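Adhesion and penetration protein autotransporter (Haemophilus influenzae, PDB 3SYJ) promotes adherence to and invasion of host cells, self-associates in bacterial aggregation, and is probably a serine protease carried to the cell surface by autotransport. Local coordinates at residues I131-N136 / W232-I237; K147-V152 / F223-E228; A755-A760 / F774-S779; L795-W800 / L813-I818. One frame throughout, in Å; residues are numbered along the deposited sequence.

Contact 1 (I131-N136 / W232-I237); sequences IDMTSN and WLINGI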
loop_
_atom_site.group_PDB
_atom_site.type_symbol
_atom_site.label_atom_id
_atom_site.label_comp_id
_atom_site.label_asym_id
_atom_site.label_seq_id
_atom_site.Cartn_x
_atom_site.Cartn_y
_atom_site.Cartn_z
ATOM N N ILE A 131 -23.563 -12.660 -54.712
ATOM C CA ILE A 131 -22.379 -13.469 -54.953
ATOM C C ILE A 131 -21.996 -13.391 -56.426
ATOM O O ILE A 131 -22.862 -13.299 -57.296
ATOM C CB ILE A 131 -22.593 -14.945 -54.517
ATOM C CG1 ILE A 131 -21.266 -15.689 -54.459
ATOM C CG2 ILE A 131 -23.564 -15.667 -55.435
ATOM C CD1 ILE A 131 -21.278 -16.846 -53.489
ATOM N N ASP A 132 -20.698 -13.406 -56.701
ATOM C CA ASP A 132 -20.221 -13.384 -58.072
ATOM C C ASP A 132 -20.426 -14.731 -58.743
ATOM O O ASP A 132 -20.455 -15.769 -58.074
ATOM C CB ASP A 132 -18.739 -13.007 -58.121
ATOM C CG ASP A 132 -18.487 -11.572 -57.714
ATOM O OD1 ASP A 132 -19.470 -10.835 -57.500
ATOM O OD2 ASP A 132 -17.306 -11.185 -57.609
ATOM N N MET A 133 -20.558 -14.700 -60.069
ATOM C CA MET A 133 -20.638 -15.902 -60.890
ATOM C C MET A 133 -19.279 -16.349 -61.460
ATOM O O MET A 133 -18.395 -15.528 -61.716
ATOM C CB MET A 133 -21.581 -15.657 -62.060
ATOM C CG MET A 133 -22.977 -15.261 -61.664
ATOM S SD MET A 133 -24.002 -15.204 -63.132
ATOM C CE MET A 133 -25.617 -14.972 -62.409
ATOM N N THR A 134 -19.120 -17.656 -61.664
ATOM C CA THR A 134 -17.986 -18.159 -62.429
ATOM C C THR A 134 -18.238 -17.759 -63.879
ATOM O O THR A 134 -19.388 -17.566 -64.278
ATOM C CB THR A 134 -17.811 -19.700 -62.296
ATOM O OG1 THR A 134 -19.040 -20.368 -62.610
ATOM C CG2 THR A 134 -17.383 -20.068 -60.887
ATOM N N SER A 135 -17.179 -17.617 -64.668
ATOM C CA SER A 135 -17.342 -17.034 -65.998
ATOM C C SER A 135 -17.154 -18.012 -67.156
ATOM O O SER A 135 -17.564 -17.732 -68.281
ATOM C CB SER A 135 -16.410 -15.840 -66.164
ATOM O OG SER A 135 -15.077 -16.217 -65.892
ATOM N N ASN A 136 -16.539 -19.157 -66.883
ATOM C CA ASN A 136 -16.258 -20.135 -67.929
ATOM C C ASN A 136 -17.419 -21.102 -68.079
ATOM O O ASN A 136 -17.990 -21.551 -67.086
ATOM C CB ASN A 136 -14.974 -20.890 -67.593
ATOM C CG ASN A 136 -14.351 -21.569 -68.804
ATOM O OD1 ASN A 136 -15.033 -22.226 -69.590
ATOM N ND2 ASN A 136 -13.033 -21.428 -68.942
ATOM N N TRP A 232 -15.781 -17.264 -52.754
ATOM C CA TRP A 232 -16.813 -18.208 -53.136
ATOM C C TRP A 232 -17.539 -17.626 -54.349
ATOM O O TRP A 232 -17.820 -16.425 -54.407
ATOM C CB TRP A 232 -17.781 -18.473 -51.983
ATOM C CG TRP A 232 -17.242 -19.413 -50.932
ATOM C CD1 TRP A 232 -16.724 -19.077 -49.708
ATOM C CD2 TRP A 232 -17.176 -20.844 -51.014
ATOM N NE1 TRP A 232 -16.341 -20.214 -49.024
ATOM C CE2 TRP A 232 -16.608 -21.312 -49.805
ATOM C CE3 TRP A 232 -17.543 -21.778 -51.992
ATOM C CZ2 TRP A 232 -16.406 -22.669 -49.546
ATOM C CZ3 TRP A 232 -17.335 -23.138 -51.729
ATOM C CH2 TRP A 232 -16.774 -23.562 -50.520
ATOM N N LEU A 233 -17.799 -18.468 -55.339
ATOM C CA LEU A 233 -18.539 -18.059 -56.528
ATOM C C LEU A 233 -19.671 -19.035 -56.702
ATOM O O LEU A 233 -19.529 -20.209 -56.343
ATOM C CB LEU A 233 -17.644 -18.111 -57.769
ATOM C CG LEU A 233 -16.457 -17.149 -57.808
ATOM C CD1 LEU A 233 -15.358 -17.665 -58.712
ATOM C CD2 LEU A 233 -16.926 -15.800 -58.280
ATOM N N ILE A 234 -20.800 -18.581 -57.231
ATOM C CA ILE A 234 -21.809 -19.545 -57.616
ATOM C C ILE A 234 -21.339 -20.164 -58.926
ATOM O O ILE A 234 -20.913 -19.452 -59.837
ATOM C CB ILE A 234 -23.241 -18.962 -57.735
ATOM C CG1 ILE A 234 -24.194 -20.072 -58.195
ATOM C CG2 ILE A 234 -23.278 -17.781 -58.686
ATOM C CD1 ILE A 234 -25.648 -19.739 -58.072
ATOM N N ASN A 235 -21.382 -21.493 -59.005
ATOM C CA ASN A 235 -20.855 -22.197 -60.170
ATOM C C ASN A 235 -21.958 -22.755 -61.052
ATOM O O ASN A 235 -21.828 -22.793 -62.267
ATOM C CB ASN A 235 -19.893 -23.304 -59.732
ATOM C CG ASN A 235 -19.209 -23.998 -60.904
ATOM O OD1 ASN A 235 -18.944 -23.391 -61.948
ATOM N ND2 ASN A 235 -18.913 -25.278 -60.728
ATOM N N GLY A 236 -23.054 -23.186 -60.445
ATOM C CA GLY A 236 -24.130 -23.757 -61.226
ATOM C C GLY A 236 -25.419 -23.903 -60.457
ATOM O O GLY A 236 -25.477 -23.640 -59.246
ATOM N N ILE A 237 -26.462 -24.319 -61.164
ATOM C CA ILE A 237 -27.754 -24.562 -60.536
ATOM C C ILE A 237 -28.203 -26.000 -60.788
ATOM O O ILE A 237 -28.026 -26.535 -61.888
ATOM C CB ILE A 237 -28.806 -23.581 -61.058
ATOM C CG1 ILE A 237 -28.859 -23.629 -62.588
ATOM C CG2 ILE A 237 -28.476 -22.165 -60.580
ATOM C CD1 ILE A 237 -29.973 -22.781 -63.180
HETATM O O HOH W 1 -18.603 -13.719 -54.855
#
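Met133 and Ile234 form a single backbone bridge where residues 131-134 of an irregular loop run at 53° to residues 232-235 of strand 231-238. Two main-chain bonds frame it: Ile234 N donates to Asp132 O over 3.0 Å, and Thr134 N returns the bond to Ile234 O over 3.1 Å. Toward the start of both segments water 1 takes over, accepting from Asp132 N and donating to Trp232 O. The loop takes one flank of a strand whose Leu233 and Asn235 pair with strand 221-226. This is the chymotrypsin-like protease domain of the S6 family; the backbone of Ile131 also bonds to Leu62, so the loop lies between strands 61-64 and 231-238. Next along the strand, Asn235 and Gly236 both face Met222 in a classic beta bulge. Ile131 drapes CG1 and CD1 over Trp232 O, and its CG2 meets Ile234 CG2 at 3.9 Å, the two side chains at about a right angle. Leu233 CD2 presses close to Asp132 CB, at 3.3 Å, while its CB supports Thr134 CG2 at 3.7 Å. With chi1 at 53°, Thr134 OG1 sits between its own N and carbonyl carbon, 3.1 Å from Asn235 OD1, to which it may donate.

Contact 2 (K147-V152 / F223-E228); sequences KYPERV and FIYDAE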
loop_
_atom_site.group_PDB
_atom_site.type_symbol
_atom_site.label_atom_id
_atom_site.label_comp_id
_atom_site.label_asym_id
_atom_site.label_seq_id
_atom_site.Cartn_x
_atom_site.Cartn_y
_atom_site.Cartn_z
ATOM N N LYS A 147 -6.863 -25.124 -57.737
ATOM C CA LYS A 147 -7.501 -23.839 -57.990
ATOM C C LYS A 147 -8.874 -23.766 -57.315
ATOM O O LYS A 147 -9.264 -22.720 -56.789
ATOM C CB LYS A 147 -7.627 -23.608 -59.500
ATOM C CG LYS A 147 -8.213 -22.258 -59.917
ATOM C CD LYS A 147 -8.283 -22.166 -61.444
ATOM C CE LYS A 147 -8.985 -20.904 -61.937
ATOM N NZ LYS A 147 -9.259 -20.971 -63.411
ATOM N N TYR A 148 -9.594 -24.886 -57.329
ATOM C CA TYR A 148 -10.939 -24.971 -56.768
ATOM C C TYR A 148 -11.027 -26.092 -55.734
ATOM O O TYR A 148 -11.526 -27.176 -56.036
ATOM C CB TYR A 148 -11.939 -25.260 -57.883
ATOM C CG TYR A 148 -12.018 -24.180 -58.938
ATOM C CD1 TYR A 148 -12.574 -22.941 -58.653
ATOM C CD2 TYR A 148 -11.549 -24.406 -60.221
ATOM C CE1 TYR A 148 -12.656 -21.956 -59.618
ATOM C CE2 TYR A 148 -11.626 -23.429 -61.196
ATOM C CZ TYR A 148 -12.179 -22.209 -60.892
ATOM O OH TYR A 148 -12.251 -21.243 -61.868
ATOM N N PRO A 149 -10.536 -25.835 -54.515
ATOM C CA PRO A 149 -10.403 -26.862 -53.474
ATOM C C PRO A 149 -11.707 -27.218 -52.778
ATOM O O PRO A 149 -11.872 -28.365 -52.364
ATOM C CB PRO A 149 -9.459 -26.216 -52.463
ATOM C CG PRO A 149 -9.611 -24.766 -52.664
ATOM C CD PRO A 149 -9.952 -24.547 -54.107
ATOM N N GLU A 150 -12.606 -26.251 -52.634
ATOM C CA GLU A 150 -13.867 -26.478 -51.941
ATOM C C GLU A 150 -15.065 -26.293 -52.869
ATOM O O GLU A 150 -15.036 -25.477 -53.795
ATOM C CB GLU A 150 -13.971 -25.559 -50.725
ATOM C CG GLU A 150 -12.761 -25.626 -49.798
ATOM C CD GLU A 150 -12.812 -26.780 -48.812
ATOM O OE1 GLU A 150 -13.745 -27.607 -48.900
ATOM O OE2 GLU A 150 -11.921 -26.855 -47.936
ATOM N N ARG A 151 -16.113 -27.073 -52.629
ATOM C CA ARG A 151 -17.334 -26.991 -53.418
ATOM C C ARG A 151 -18.503 -27.387 -52.522
ATOM O O ARG A 151 -18.413 -28.382 -51.802
ATOM C CB ARG A 151 -17.258 -27.912 -54.645
ATOM C CG ARG A 151 -17.692 -27.225 -55.929
ATOM C CD ARG A 151 -18.281 -28.163 -56.965
ATOM N NE ARG A 151 -17.301 -28.742 -57.876
ATOM C CZ ARG A 151 -17.355 -28.658 -59.207
ATOM N NH1 ARG A 151 -18.333 -28.004 -59.808
ATOM N NH2 ARG A 151 -16.423 -29.241 -59.942
ATOM N N VAL A 152 -19.593 -26.617 -52.553
ATOM C CA VAL A 152 -20.754 -26.906 -51.705
ATOM C C VAL A 152 -22.087 -26.687 -52.433
ATOM O O VAL A 152 -22.134 -26.025 -53.471
ATOM C CB VAL A 152 -20.751 -26.050 -50.424
ATOM C CG1 VAL A 152 -19.476 -26.266 -49.632
ATOM C CG2 VAL A 152 -20.909 -24.582 -50.772
ATOM N N PHE A 223 -21.972 -23.983 -55.326
ATOM C CA PHE A 223 -20.932 -22.965 -55.225
ATOM C C PHE A 223 -19.549 -23.579 -55.282
ATOM O O PHE A 223 -19.336 -24.692 -54.807
ATOM C CB PHE A 223 -21.065 -22.202 -53.905
ATOM C CG PHE A 223 -22.403 -21.566 -53.702
ATOM C CD1 PHE A 223 -22.620 -20.249 -54.075
ATOM C CD2 PHE A 223 -23.447 -22.283 -53.139
ATOM C CE1 PHE A 223 -23.861 -19.652 -53.891
ATOM C CE2 PHE A 223 -24.689 -21.695 -52.947
ATOM C CZ PHE A 223 -24.894 -20.371 -53.326
ATOM N N ILE A 224 -18.596 -22.847 -55.848
ATOM C CA ILE A 224 -17.228 -23.333 -55.911
ATOM C C ILE A 224 -16.267 -22.285 -55.368
ATOM O O ILE A 224 -16.461 -21.081 -55.570
ATOM C CB ILE A 224 -16.842 -23.783 -57.347
ATOM C CG1 ILE A 224 -15.587 -24.672 -57.329
ATOM C CG2 ILE A 224 -16.698 -22.580 -58.290
ATOM C CD1 ILE A 224 -15.284 -25.333 -58.659
ATOM N N TYR A 225 -15.247 -22.736 -54.646
ATOM C CA TYR A 225 -14.272 -21.806 -54.103
ATOM C C TYR A 225 -13.095 -21.610 -55.053
ATOM O O TYR A 225 -12.385 -22.564 -55.376
ATOM C CB TYR A 225 -13.756 -22.277 -52.746
ATOM C CG TYR A 225 -12.919 -21.225 -52.030
ATOM C CD1 TYR A 225 -13.517 -20.101 -51.483
ATOM C CD2 TYR A 225 -11.542 -21.357 -51.909
ATOM C CE1 TYR A 225 -12.778 -19.138 -50.825
ATOM C CE2 TYR A 225 -10.787 -20.397 -51.255
ATOM C CZ TYR A 225 -11.414 -19.285 -50.714
ATOM O OH TYR A 225 -10.698 -18.319 -50.053
ATOM N N ASP A 226 -12.905 -20.368 -55.497
ATOM C CA ASP A 226 -11.731 -19.979 -56.271
ATOM C C ASP A 226 -10.618 -19.576 -55.303
ATOM O O ASP A 226 -10.707 -18.544 -54.647
ATOM C CB ASP A 226 -12.077 -18.812 -57.199
ATOM C CG ASP A 226 -10.961 -18.484 -58.180
ATOM O OD1 ASP A 226 -9.777 -18.495 -57.781
ATOM O OD2 ASP A 226 -11.271 -18.206 -59.357
ATOM N N ALA A 227 -9.576 -20.395 -55.212
ATOM C CA ALA A 227 -8.511 -20.184 -54.230
ATOM C C ALA A 227 -7.552 -19.067 -54.638
ATOM O O ALA A 227 -6.914 -18.442 -53.790
ATOM C CB ALA A 227 -7.741 -21.476 -53.998
ATOM N N GLU A 228 -7.442 -18.826 -55.937
ATOM C CA GLU A 228 -6.596 -17.749 -56.425
ATOM C C GLU A 228 -7.227 -16.401 -56.060
ATOM O O GLU A 228 -6.564 -15.536 -55.485
ATOM C CB GLU A 228 -6.372 -17.913 -57.929
ATOM C CG GLU A 228 -6.230 -19.387 -58.323
ATOM C CD GLU A 228 -5.646 -19.607 -59.713
ATOM O OE1 GLU A 228 -6.082 -18.927 -60.668
ATOM O OE2 GLU A 228 -4.752 -20.474 -59.850
HETATM O O HOH W 2 -13.385 -18.811 -61.006
#
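Ile224 holds CG1 anti to its backbone N (chi1 -163°) and CD1 extended beyond it (chi2 170°), which brings the terminal methyl across to Tyr148 and Arg151. That CD1 lies 3.4 Å from Tyr148 CB and also covers the centre of one face of the Arg151 guanidinium, 3.9 Å above its plane. Arg151 CG touches Ile224 CG1 as well, and the two side chains cross obliquely, the isoleucine methyl lying over the flat charged group. The backbones are antiparallel: Arg151 and Ile224 form a non-hydrogen-bonded pair, Val152 and Phe223 a hydrogen-bonded one in which each N meets the other's O. These are neighbouring strands, 151-155 and 221-226, of the seven-stranded antiparallel sheet in the protease domain, a member of the chymotrypsin-like PA clan. Further along, Glu150 O accepts from Tyr225 N, and Lys147 O takes Ala227 N at 2.8 Å with an N-H...O angle of 172°. Between these bonds Tyr148 CA-H points at Tyr225 O, 3.1 Å away, and Pro149 CG reaches the edge of the Tyr225 ring, 4.0 Å from CD2. Water 2, in the plane of the Tyr148 ring, joins Tyr148 OH to Asp226 OD2, whose partner oxygen OD1 bonds to Lys229 N. Lys147 meets Glu228 through carbon, CG to CD at 3.7 Å, their charged ends not in contact.

Contact 3 (A755-A760 / F774-S779); sequences ATVDNA and FSLKNS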
loop_
_atom_site.group_PDB
_atom_site.type_symbol
_atom_site.label_atom_id
_atom_site.label_comp_id
_atom_site.label_asym_id
_atom_site.label_seq_id
_atom_site.Cartn_x
_atom_site.Cartn_y
_atom_site.Cartn_z
ATOM N N ALA A 755 -19.917 -8.607 6.429
ATOM C CA ALA A 755 -19.289 -9.406 5.383
ATOM C C ALA A 755 -19.155 -10.852 5.830
ATOM O O ALA A 755 -18.976 -11.124 7.013
ATOM C CB ALA A 755 -17.936 -8.832 5.004
ATOM N N THR A 756 -19.244 -11.778 4.881
ATOM C CA THR A 756 -19.159 -13.196 5.193
ATOM C C THR A 756 -18.403 -13.949 4.116
ATOM O O THR A 756 -18.656 -13.767 2.929
ATOM C CB THR A 756 -20.551 -13.825 5.306
ATOM O OG1 THR A 756 -21.267 -13.211 6.382
ATOM C CG2 THR A 756 -20.442 -15.321 5.557
ATOM N N VAL A 757 -17.473 -14.796 4.530
ATOM C CA VAL A 757 -16.812 -15.698 3.601
ATOM C C VAL A 757 -17.213 -17.105 3.990
ATOM O O VAL A 757 -16.699 -17.659 4.965
ATOM C CB VAL A 757 -15.274 -15.556 3.646
ATOM C CG1 VAL A 757 -14.611 -16.647 2.817
ATOM C CG2 VAL A 757 -14.849 -14.178 3.160
ATOM N N ASP A 758 -18.154 -17.671 3.243
ATOM C CA ASP A 758 -18.656 -19.012 3.523
ATOM C C ASP A 758 -18.110 -20.019 2.516
ATOM O O ASP A 758 -18.499 -20.020 1.350
ATOM C CB ASP A 758 -20.190 -19.022 3.524
ATOM C CG ASP A 758 -20.769 -20.358 3.967
ATOM O OD1 ASP A 758 -20.084 -21.389 3.807
ATOM O OD2 ASP A 758 -21.913 -20.377 4.473
ATOM N N ASN A 759 -17.213 -20.881 2.975
ATOM C CA ASN A 759 -16.595 -21.871 2.105
ATOM C C ASN A 759 -16.105 -21.225 0.812
ATOM O O ASN A 759 -16.465 -21.646 -0.283
ATOM C CB ASN A 759 -17.575 -23.004 1.798
ATOM C CG ASN A 759 -16.923 -24.153 1.040
ATOM O OD1 ASN A 759 -15.750 -24.466 1.249
ATOM N ND2 ASN A 759 -17.687 -24.789 0.159
ATOM N N ALA A 760 -15.287 -20.189 0.947
ATOM C CA ALA A 760 -14.722 -19.509 -0.206
ATOM C C ALA A 760 -13.320 -19.011 0.112
ATOM O O ALA A 760 -12.835 -19.179 1.232
ATOM C CB ALA A 760 -15.613 -18.355 -0.630
ATOM N N PHE A 774 -17.609 -9.103 10.602
ATOM C CA PHE A 774 -17.039 -10.002 9.609
ATOM C C PHE A 774 -17.174 -11.444 10.060
ATOM O O PHE A 774 -16.763 -11.802 11.165
ATOM C CB PHE A 774 -15.569 -9.683 9.340
ATOM C CG PHE A 774 -14.901 -10.652 8.395
ATOM C CD1 PHE A 774 -15.246 -10.681 7.051
ATOM C CD2 PHE A 774 -13.927 -11.531 8.850
ATOM C CE1 PHE A 774 -14.630 -11.567 6.180
ATOM C CE2 PHE A 774 -13.308 -12.418 7.986
ATOM C CZ PHE A 774 -13.662 -12.435 6.648
ATOM N N SER A 775 -17.740 -12.268 9.188
ATOM C CA SER A 775 -17.999 -13.656 9.507
ATOM C C SER A 775 -17.250 -14.596 8.553
ATOM O O SER A 775 -17.312 -14.454 7.330
ATOM C CB SER A 775 -19.503 -13.919 9.481
ATOM O OG SER A 775 -19.822 -15.138 10.127
ATOM N N LEU A 776 -16.533 -15.551 9.132
ATOM C CA LEU A 776 -15.755 -16.514 8.371
ATOM C C LEU A 776 -16.272 -17.900 8.697
ATOM O O LEU A 776 -16.076 -18.391 9.807
ATOM C CB LEU A 776 -14.288 -16.407 8.765
ATOM C CG LEU A 776 -13.284 -17.294 8.043
ATOM C CD1 LEU A 776 -13.289 -16.994 6.553
ATOM C CD2 LEU A 776 -11.908 -17.062 8.631
ATOM N N LYS A 777 -16.948 -18.527 7.741
ATOM C CA LYS A 777 -17.561 -19.829 7.980
ATOM C C LYS A 777 -17.006 -20.874 7.036
ATOM O O LYS A 777 -16.831 -20.611 5.851
ATOM C CB LYS A 777 -19.079 -19.754 7.793
ATOM C CG LYS A 777 -19.724 -18.519 8.378
ATOM C CD LYS A 777 -21.232 -18.532 8.173
ATOM C CE LYS A 777 -21.860 -17.234 8.675
ATOM N NZ LYS A 777 -23.350 -17.288 8.688
ATOM N N ASN A 778 -16.736 -22.062 7.567
ATOM C CA ASN A 778 -16.365 -23.201 6.741
ATOM C C ASN A 778 -15.286 -22.851 5.732
ATOM O O ASN A 778 -15.299 -23.343 4.605
ATOM C CB ASN A 778 -17.594 -23.739 6.011
ATOM C CG ASN A 778 -18.757 -23.990 6.945
ATOM O OD1 ASN A 778 -19.668 -23.168 7.058
ATOM N ND2 ASN A 778 -18.726 -25.119 7.636
ATOM N N SER A 779 -14.352 -22.002 6.139
ATOM C CA SER A 779 -13.301 -21.555 5.240
ATOM C C SER A 779 -11.952 -21.568 5.926
ATOM O O SER A 779 -11.861 -21.607 7.152
ATOM C CB SER A 779 -13.583 -20.132 4.756
ATOM O OG SER A 779 -14.883 -20.016 4.207
HETATM O O HOH W 3 -23.333 -14.386 7.587
HETATM O O HOH W 4 -23.256 -18.217 5.432
#
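Phe774 has CG anti to its backbone N (chi1 176°), and its ring offers its edge to strand 754-758 of the preceding coil: Ala755 CB lies in the ring plane, 3.9 Å from CD1, and Val757 CG2 approaches CE1 at 4.0 Å. Ser775 then binds through its backbone, N to Ala755 O and O from Val757 N, with its CB beside Thr756 OG1. Leu776 returns to the face of Ala755 and Val757, its CD1 3.8 Å from Val757 CB, the two side chains side by side. This is parallel stacking of successive coils in the passenger-domain beta-helix, apolar groups facing the interior. Lys777, on the opposite face, leans CE on Thr756 CG2 and sends NZ to water 3, which also meets Thr756 OG1; water 4 is a weaker relay to Asp758 OD2. Asn778 takes a left-handed backbone conformation, as Asn759 does, and lies side by side with Asp758, planes 22° apart, oxygen nearest to oxygen, OD1 to OD1 at 3.7 Å; its ND2 bonds weakly to Asn797 OD1 in the next coil. Ser779 OG donates to Lys777 O at 2.6 Å from above the carbonyl plane, while Asn759 N reaches the same oxygen from the opposite face, at 2.9 Å. OG in turn accepts Ala760 N over 3.3 Å. One buried hydroxyl therefore both donates and accepts where the strands end, satisfying backbone polar atoms at the turn of the coil.

Contact 4 (L795-W800 / L813-I818); sequences LENATW and LNNSTI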
loop_
_atom_site.group_PDB
_atom_site.type_symbol
_atom_site.label_atom_id
_atom_site.label_comp_id
_atom_site.label_asym_id
_atom_site.label_seq_id
_atom_site.Cartn_x
_atom_site.Cartn_y
_atom_site.Cartn_z
ATOM N N LEU A 795 -15.863 -16.567 13.749
ATOM C CA LEU A 795 -15.451 -17.741 12.993
ATOM C C LEU A 795 -16.352 -18.929 13.310
ATOM O O LEU A 795 -16.675 -19.181 14.472
ATOM C CB LEU A 795 -13.993 -18.097 13.296
ATOM C CG LEU A 795 -12.890 -17.342 12.545
ATOM C CD1 LEU A 795 -12.861 -15.880 12.933
ATOM C CD2 LEU A 795 -11.533 -17.982 12.792
ATOM N N GLU A 796 -16.764 -19.658 12.277
ATOM C CA GLU A 796 -17.506 -20.899 12.482
ATOM C C GLU A 796 -17.005 -21.994 11.552
ATOM O O GLU A 796 -17.040 -21.843 10.331
ATOM C CB GLU A 796 -19.006 -20.700 12.274
ATOM C CG GLU A 796 -19.819 -21.931 12.650
ATOM C CD GLU A 796 -21.238 -21.905 12.109
ATOM O OE1 GLU A 796 -21.666 -20.854 11.581
ATOM O OE2 GLU A 796 -21.923 -22.946 12.213
ATOM N N ASN A 797 -16.551 -23.096 12.138
ATOM C CA ASN A 797 -15.981 -24.192 11.369
ATOM C C ASN A 797 -14.876 -23.686 10.465
ATOM O O ASN A 797 -14.724 -24.148 9.336
ATOM C CB ASN A 797 -17.061 -24.883 10.543
ATOM C CG ASN A 797 -18.271 -25.250 11.372
ATOM O OD1 ASN A 797 -19.416 -25.043 10.957
ATOM N ND2 ASN A 797 -18.027 -25.783 12.568
ATOM N N ALA A 798 -14.101 -22.734 10.976
ATOM C CA ALA A 798 -13.080 -22.066 10.178
ATOM C C ALA A 798 -11.694 -22.150 10.801
ATOM O O ALA A 798 -11.544 -22.280 12.010
ATOM C CB ALA A 798 -13.460 -20.610 9.956
ATOM N N THR A 799 -10.677 -22.079 9.958
ATOM C CA THR A 799 -9.313 -21.942 10.434
ATOM C C THR A 799 -8.746 -20.624 9.916
ATOM O O THR A 799 -9.022 -20.217 8.783
ATOM C CB THR A 799 -8.421 -23.113 9.979
ATOM O OG1 THR A 799 -8.372 -23.158 8.547
ATOM C CG2 THR A 799 -8.960 -24.431 10.509
ATOM N N TRP A 800 -7.966 -19.957 10.756
ATOM C CA TRP A 800 -7.327 -18.705 10.376
ATOM C C TRP A 800 -5.855 -18.717 10.766
ATOM O O TRP A 800 -5.518 -18.891 11.938
ATOM C CB TRP A 800 -8.039 -17.530 11.047
ATOM C CG TRP A 800 -7.390 -16.209 10.813
ATOM C CD1 TRP A 800 -6.661 -15.835 9.723
ATOM C CD2 TRP A 800 -7.432 -15.070 11.677
ATOM N NE1 TRP A 800 -6.235 -14.538 9.860
ATOM C CE2 TRP A 800 -6.697 -14.044 11.051
ATOM C CE3 TRP A 800 -8.019 -14.817 12.923
ATOM C CZ2 TRP A 800 -6.531 -12.782 11.629
ATOM C CZ3 TRP A 800 -7.851 -13.565 13.494
ATOM C CH2 TRP A 800 -7.114 -12.564 12.847
ATOM N N LEU A 813 -15.513 -17.369 18.737
ATOM C CA LEU A 813 -15.089 -18.641 18.170
ATOM C C LEU A 813 -16.177 -19.682 18.316
ATOM O O LEU A 813 -16.926 -19.677 19.288
ATOM C CB LEU A 813 -13.824 -19.150 18.854
ATOM C CG LEU A 813 -12.573 -18.328 18.594
ATOM C CD1 LEU A 813 -11.348 -19.137 18.958
ATOM C CD2 LEU A 813 -12.538 -17.913 17.136
ATOM N N ASN A 814 -16.248 -20.582 17.345
ATOM C CA ASN A 814 -17.173 -21.699 17.391
ATOM C C ASN A 814 -16.627 -22.813 16.522
ATOM O O ASN A 814 -16.695 -22.737 15.296
ATOM C CB ASN A 814 -18.558 -21.263 16.906
ATOM C CG ASN A 814 -19.430 -22.435 16.482
ATOM O OD1 ASN A 814 -19.179 -23.584 16.853
ATOM N ND2 ASN A 814 -20.467 -22.146 15.699
ATOM N N ASN A 815 -16.080 -23.842 17.160
ATOM C CA ASN A 815 -15.482 -24.961 16.442
ATOM C C ASN A 815 -14.484 -24.479 15.403
ATOM O O ASN A 815 -14.417 -25.021 14.297
ATOM C CB ASN A 815 -16.563 -25.808 15.772
ATOM C CG ASN A 815 -16.019 -27.110 15.206
ATOM O OD1 ASN A 815 -16.637 -27.721 14.339
ATOM N ND2 ASN A 815 -14.858 -27.535 15.692
ATOM N N SER A 816 -13.716 -23.455 15.760
ATOM C CA SER A 816 -12.741 -22.866 14.851
ATOM C C SER A 816 -11.339 -22.787 15.467
ATOM O O SER A 816 -11.183 -22.767 16.689
ATOM C CB SER A 816 -13.206 -21.479 14.404
ATOM O OG SER A 816 -14.296 -21.582 13.500
ATOM N N THR A 817 -10.324 -22.733 14.611
ATOM C CA THR A 817 -8.936 -22.705 15.062
ATOM C C THR A 817 -8.180 -21.482 14.553
ATOM O O THR A 817 -8.230 -21.165 13.370
ATOM C CB THR A 817 -8.187 -23.970 14.609
ATOM O OG1 THR A 817 -8.721 -25.101 15.302
ATOM C CG2 THR A 817 -6.696 -23.857 14.905
ATOM N N ILE A 818 -7.479 -20.800 15.449
ATOM C CA ILE A 818 -6.620 -19.699 15.053
ATOM C C ILE A 818 -5.160 -20.070 15.259
ATOM O O ILE A 818 -4.730 -20.312 16.382
ATOM C CB ILE A 818 -6.904 -18.427 15.864
ATOM C CG1 ILE A 818 -8.334 -17.939 15.622
ATOM C CG2 ILE A 818 -5.895 -17.343 15.506
ATOM C CD1 ILE A 818 -8.696 -16.693 16.397
#
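Ser816 OG accepts Ala798 N over 2.8 Å, with an N-H...O angle of 165°, a side chain standing in for a backbone acceptor at a corner of the beta-helix. Here each coil bends: Asn797 and Asn815, equivalent on successive turns, share the left-handed backbone conformation that turns the chain between faces. Asn797 N bonds to Asn814 O over 3.2 Å, and the amides of the two corner residues bring Asn797 ND2 to 3.0 Å from Asn815 OD1, their planes 80° apart. Past the corner parallel pairing resumes, Thr817 N to Ala798 O and Trp800 N to Thr817 O, each 2.9 Å. Before it, Glu796 and Asn814 lie side by side, carboxylate and amide planes close to parallel, with Asn814 ND2 against Glu796 CG. Inside, Leu795 CB lies 3.5 Å from Ser816 OG and also packs on Leu813 CD2, so hydrocarbon borders the hydroxyl on that side. Thr799 and Thr817 run side by side on the other face, and Thr799 OG1 is bonded to His780 of the previous coil. Trp800 directs NE1 to His783 O; with CG anti to its backbone N (chi1 175°), its indole lies alongside Ile818, whose CD1 stops 4.0 Å from CE3.

Overall arrangement
From the N terminus, the chain first enters the protease domain, where residue 131 opens the loop that contact 1 closes at 232-237. Contact 2, joining 147-152 to 223-228, is nested wholly inside it. The two touch through neighbouring strands 221-226 and 231-238, Leu233 O meeting Ile224 N, so the loop after strand 120-121 and the antiparallel sheet of the protease domain are tied together. Contacts 3 and 4 follow in series, far along the beta-helix and on the other side of the chain's centre, with centres about 61 to 74 Å from the first pair. Each closes a short loop between consecutive coils, and strands 773-777 and 792-796 join them directly.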